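PDB 5C2V: hydrazine synthase beta subunit from Candidatus Kuenenia stuttgartiensis, which forms part of the hydrazine synthase complex, which condenses nitric oxide with ammonium to make hydrazine, and may modulate passage of the hydroxylamine intermediate between active sites. Local coordinates for residues R145-S150 with L156-D161. Residues are numbered along the deposited sequence; the frame is centred on the assembly and turned at random.
Sequences RMVEIS and LVAILD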
ATOM      1  N   ARG B 145      25.811  41.611 -21.258  1.00 47.66           N
ATOM      2  CA  ARG B 145      25.627  42.230 -19.947  1.00 48.85           C
ATOM      3  C   ARG B 145      26.919  42.316 -19.139  1.00 48.28           C
ATOM      4  O   ARG B 145      27.222  43.339 -18.527  1.00 62.85           O
ATOM      5  CB  ARG B 145      24.568  41.465 -19.149  1.00 56.77           C
ATOM      6  CG  ARG B 145      24.259  42.060 -17.783  1.00 52.86           C
ATOM      7  CD  ARG B 145      23.889  43.533 -17.882  1.00 52.18           C
ATOM      8  NE  ARG B 145      23.492  44.080 -16.589  1.00 55.48           N
ATOM      9  CZ  ARG B 145      22.234  44.323 -16.234  1.00 49.52           C
ATOM     10  NH1 ARG B 145      21.245  44.078 -17.082  1.00 40.19           N
ATOM     11  NH2 ARG B 145      21.964  44.819 -15.034  1.00 33.17           N
ATOM     12  N   MET B 146      27.675  41.224 -19.150  1.00 58.77           N
ATOM     13  CA  MET B 146      28.853  41.077 -18.307  1.00 54.13           C
ATOM     14  C   MET B 146      29.812  40.092 -18.963  1.00 57.62           C
ATOM     15  O   MET B 146      29.384  39.237 -19.738  1.00 57.04           O
ATOM     16  CB  MET B 146      28.442  40.600 -16.907  1.00 42.81           C
ATOM     17  CG  MET B 146      29.580  40.213 -15.971  1.00 47.31           C
ATOM     18  SD  MET B 146      30.665  41.582 -15.536  1.00 59.19           S
ATOM     19  CE  MET B 146      29.824  42.230 -14.094  1.00 31.24           C
ATOM     20  N   VAL B 147      31.104  40.206 -18.670  1.00 54.82           N
ATOM     21  CA  VAL B 147      32.042  39.185 -19.108  1.00 58.81           C
ATOM     22  C   VAL B 147      32.622  38.471 -17.896  1.00 57.44           C
ATOM     23  O   VAL B 147      32.325  38.835 -16.764  1.00 55.70           O
ATOM     24  CB  VAL B 147      33.183  39.789 -19.940  1.00 64.42           C
ATOM     25  CG1 VAL B 147      32.651  40.326 -21.259  1.00 65.98           C
ATOM     26  CG2 VAL B 147      33.888  40.884 -19.153  1.00 61.13           C
ATOM     27  N   GLU B 148      33.424  37.439 -18.136  1.00 68.16           N
ATOM     28  CA  GLU B 148      34.220  36.817 -17.082  1.00 67.47           C
ATOM     29  C   GLU B 148      35.465  36.174 -17.687  1.00 57.19           C
ATOM     30  O   GLU B 148      35.398  35.598 -18.772  1.00 56.46           O
ATOM     31  CB  GLU B 148      33.387  35.787 -16.311  1.00 65.68           C
ATOM     32  CG  GLU B 148      34.159  34.944 -15.301  1.00 63.01           C
ATOM     33  CD  GLU B 148      34.416  35.658 -13.985  1.00 68.02           C
ATOM     34  OE1 GLU B 148      34.269  35.016 -12.923  1.00 63.89           O
ATOM     35  OE2 GLU B 148      34.784  36.850 -14.004  1.00 65.52           O
ATOM     36  N   ILE B 149      36.588  36.239 -16.980  1.00 55.18           N
ATOM     37  CA  ILE B 149      37.818  35.631 -17.478  1.00 68.96           C
ATOM     38  C   ILE B 149      38.170  34.368 -16.697  1.00 68.43           C
ATOM     39  O   ILE B 149      38.129  34.351 -15.466  1.00 56.48           O
ATOM     40  CB  ILE B 149      39.004  36.613 -17.418  1.00 83.12           C
ATOM     41  CG1 ILE B 149      38.640  37.930 -18.106  1.00 66.74           C
ATOM     42  CG2 ILE B 149      40.239  36.002 -18.062  1.00 60.94           C
ATOM     43  CD1 ILE B 149      39.780  38.920 -18.168  1.00 60.38           C
ATOM     44  N   SER B 150      38.506  33.312 -17.430  1.00 64.78           N
ATOM     45  CA  SER B 150      38.888  32.036 -16.838  1.00 69.48           C
ATOM     46  C   SER B 150      40.185  32.163 -16.037  1.00 74.09           C
ATOM     47  O   SER B 150      41.002  33.040 -16.317  1.00 77.11           O
ATOM     48  CB  SER B 150      39.036  30.977 -17.931  1.00 71.24           C
ATOM     49  OG  SER B 150      40.014  31.360 -18.882  1.00 75.10           O
ATOM     50  N   LEU B 156      37.425  33.891 -22.490  1.00 58.81           N
ATOM     51  CA  LEU B 156      36.570  34.969 -22.007  1.00 63.85           C
ATOM     52  C   LEU B 156      35.106  34.667 -22.319  1.00 65.65           C
ATOM     53  O   LEU B 156      34.721  34.607 -23.481  1.00 52.39           O
ATOM     54  CB  LEU B 156      37.003  36.294 -22.651  1.00 66.19           C
ATOM     55  CG  LEU B 156      36.384  37.653 -22.297  1.00 54.77           C
ATOM     56  CD1 LEU B 156      35.091  37.912 -23.066  1.00 69.55           C
ATOM     57  CD2 LEU B 156      36.165  37.802 -20.803  1.00 70.72           C
ATOM     58  N   VAL B 157      34.285  34.496 -21.289  1.00 56.73           N
ATOM     59  CA  VAL B 157      32.869  34.223 -21.511  1.00 58.33           C
ATOM     60  C   VAL B 157      32.053  35.505 -21.412  1.00 50.97           C
ATOM     61  O   VAL B 157      32.346  36.378 -20.597  1.00 52.00           O
ATOM     62  CB  VAL B 157      32.315  33.184 -20.512  1.00 55.01           C
ATOM     63  CG1 VAL B 157      32.939  31.823 -20.762  1.00 42.96           C
ATOM     64  CG2 VAL B 157      32.547  33.632 -19.079  1.00 37.96           C
ATOM     65  N   ALA B 158      31.037  35.624 -22.259  1.00 49.70           N
ATOM     66  CA  ALA B 158      30.169  36.796 -22.228  1.00 61.37           C
ATOM     67  C   ALA B 158      28.701  36.402 -22.290  1.00 47.04           C
ATOM     68  O   ALA B 158      28.265  35.752 -23.239  1.00 41.33           O
ATOM     69  CB  ALA B 158      30.509  37.738 -23.370  1.00 44.49           C
ATOM     70  N   ILE B 159      27.939  36.793 -21.274  1.00 42.68           N
ATOM     71  CA  ILE B 159      26.502  36.581 -21.307  1.00 53.53           C
ATOM     72  C   ILE B 159      25.857  37.601 -22.230  1.00 53.79           C
ATOM     73  O   ILE B 159      26.019  38.811 -22.056  1.00 47.85           O
ATOM     74  CB  ILE B 159      25.859  36.679 -19.911  1.00 41.25           C
ATOM     75  CG1 ILE B 159      26.420  37.876 -19.141  1.00 48.60           C
ATOM     76  CG2 ILE B 159      26.082  35.393 -19.134  1.00 59.71           C
ATOM     77  CD1 ILE B 159      25.701  38.154 -17.846  1.00 35.89           C
ATOM     78  N   LEU B 160      25.119  37.107 -23.216  1.00 45.17           N
ATOM     79  CA  LEU B 160      24.401  37.990 -24.112  1.00 55.39           C
ATOM     80  C   LEU B 160      22.953  38.045 -23.674  1.00 54.59           C
ATOM     81  O   LEU B 160      22.216  37.069 -23.806  1.00 51.95           O
ATOM     82  CB  LEU B 160      24.501  37.514 -25.561  1.00 57.14           C
ATOM     83  CG  LEU B 160      25.883  37.108 -26.070  1.00 58.42           C
ATOM     84  CD1 LEU B 160      25.793  36.660 -27.520  1.00 60.24           C
ATOM     85  CD2 LEU B 160      26.873  38.250 -25.916  1.00 56.49           C
ATOM     86  N   ASP B 161      22.547  39.197 -23.157  1.00 57.51           N
ATOM     87  CA  ASP B 161      21.163  39.383 -22.776  1.00 57.96           C
ATOM     88  C   ASP B 161      20.544  40.160 -23.920  1.00 41.30           C
ATOM     89  O   ASP B 161      20.809  41.348 -24.101  1.00 69.65           O
ATOM     90  CB  ASP B 161      21.055  40.128 -21.443  1.00 39.30           C
ATOM     91  CG  ASP B 161      19.641  40.162 -20.903  1.00 53.70           C
ATOM     92  OD1 ASP B 161      18.843  39.271 -21.263  1.00 51.86           O
ATOM     93  OD2 ASP B 161      19.330  41.072 -20.107  1.00 51.69           O
TER
HETATM   94  O   HOH W   1      21.234  43.616 -19.893  1.00 60.34           O
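Glu-148 and Val-157 make a regular antiparallel hydrogen-bonded pair: Glu-148 N gives to Val-157 O at 2.9 Å, and Val-157 N returns a bond to Glu-148 O at 3.0 Å. Toward Arg-145 the register slips. Ile-159 faces two residues, its O taking the N-H of Arg-145 (2.9 Å between N and O) and its N giving to Met-146 O (3.2 Å). With Arg-145 at helical backbone angles (phi -83°, psi -44°), this resembles a classic bulge. Strands 144-149 and 155-160 form a hairpin, the first two strands of a four-stranded propeller blade, with 144-149 at one edge of the sheet.

On one face Leu-156 crosses Val-147 and Ile-149 at a slant, CD2 lying 3.7 Å from Val-147 CB, while Ala-158 CB meets Val-147 CG1. On the other, Ile-159 CG1 sits between its own N and carbonyl carbon (chi1 44°), which brings CD1 over the CB atoms of Arg-145 and Met-146, 3.8 Å from the latter. Glu-148 leads away from the hairpin, and its OE1 accepts from Tyr-197 N.

At the Arg-145 end a water lies in the guanidinium plane, accepting from Arg-145 NH1 at 2.8 Å and donating to Asp-161 OD2 at 3.2 Å. The stronger partners lie elsewhere: Arg-145 NH2 forms a salt bridge with Glu-69 of the gamma subunit, and Asp-161 pairs with Arg-168 and Arg-193. Backbone bonds and apolar packing therefore hold the hairpin, while the charged ends of Arg-145 and Asp-161, bridged by a water rather than in direct contact, are spent on the gamma interface and on neighbouring strands.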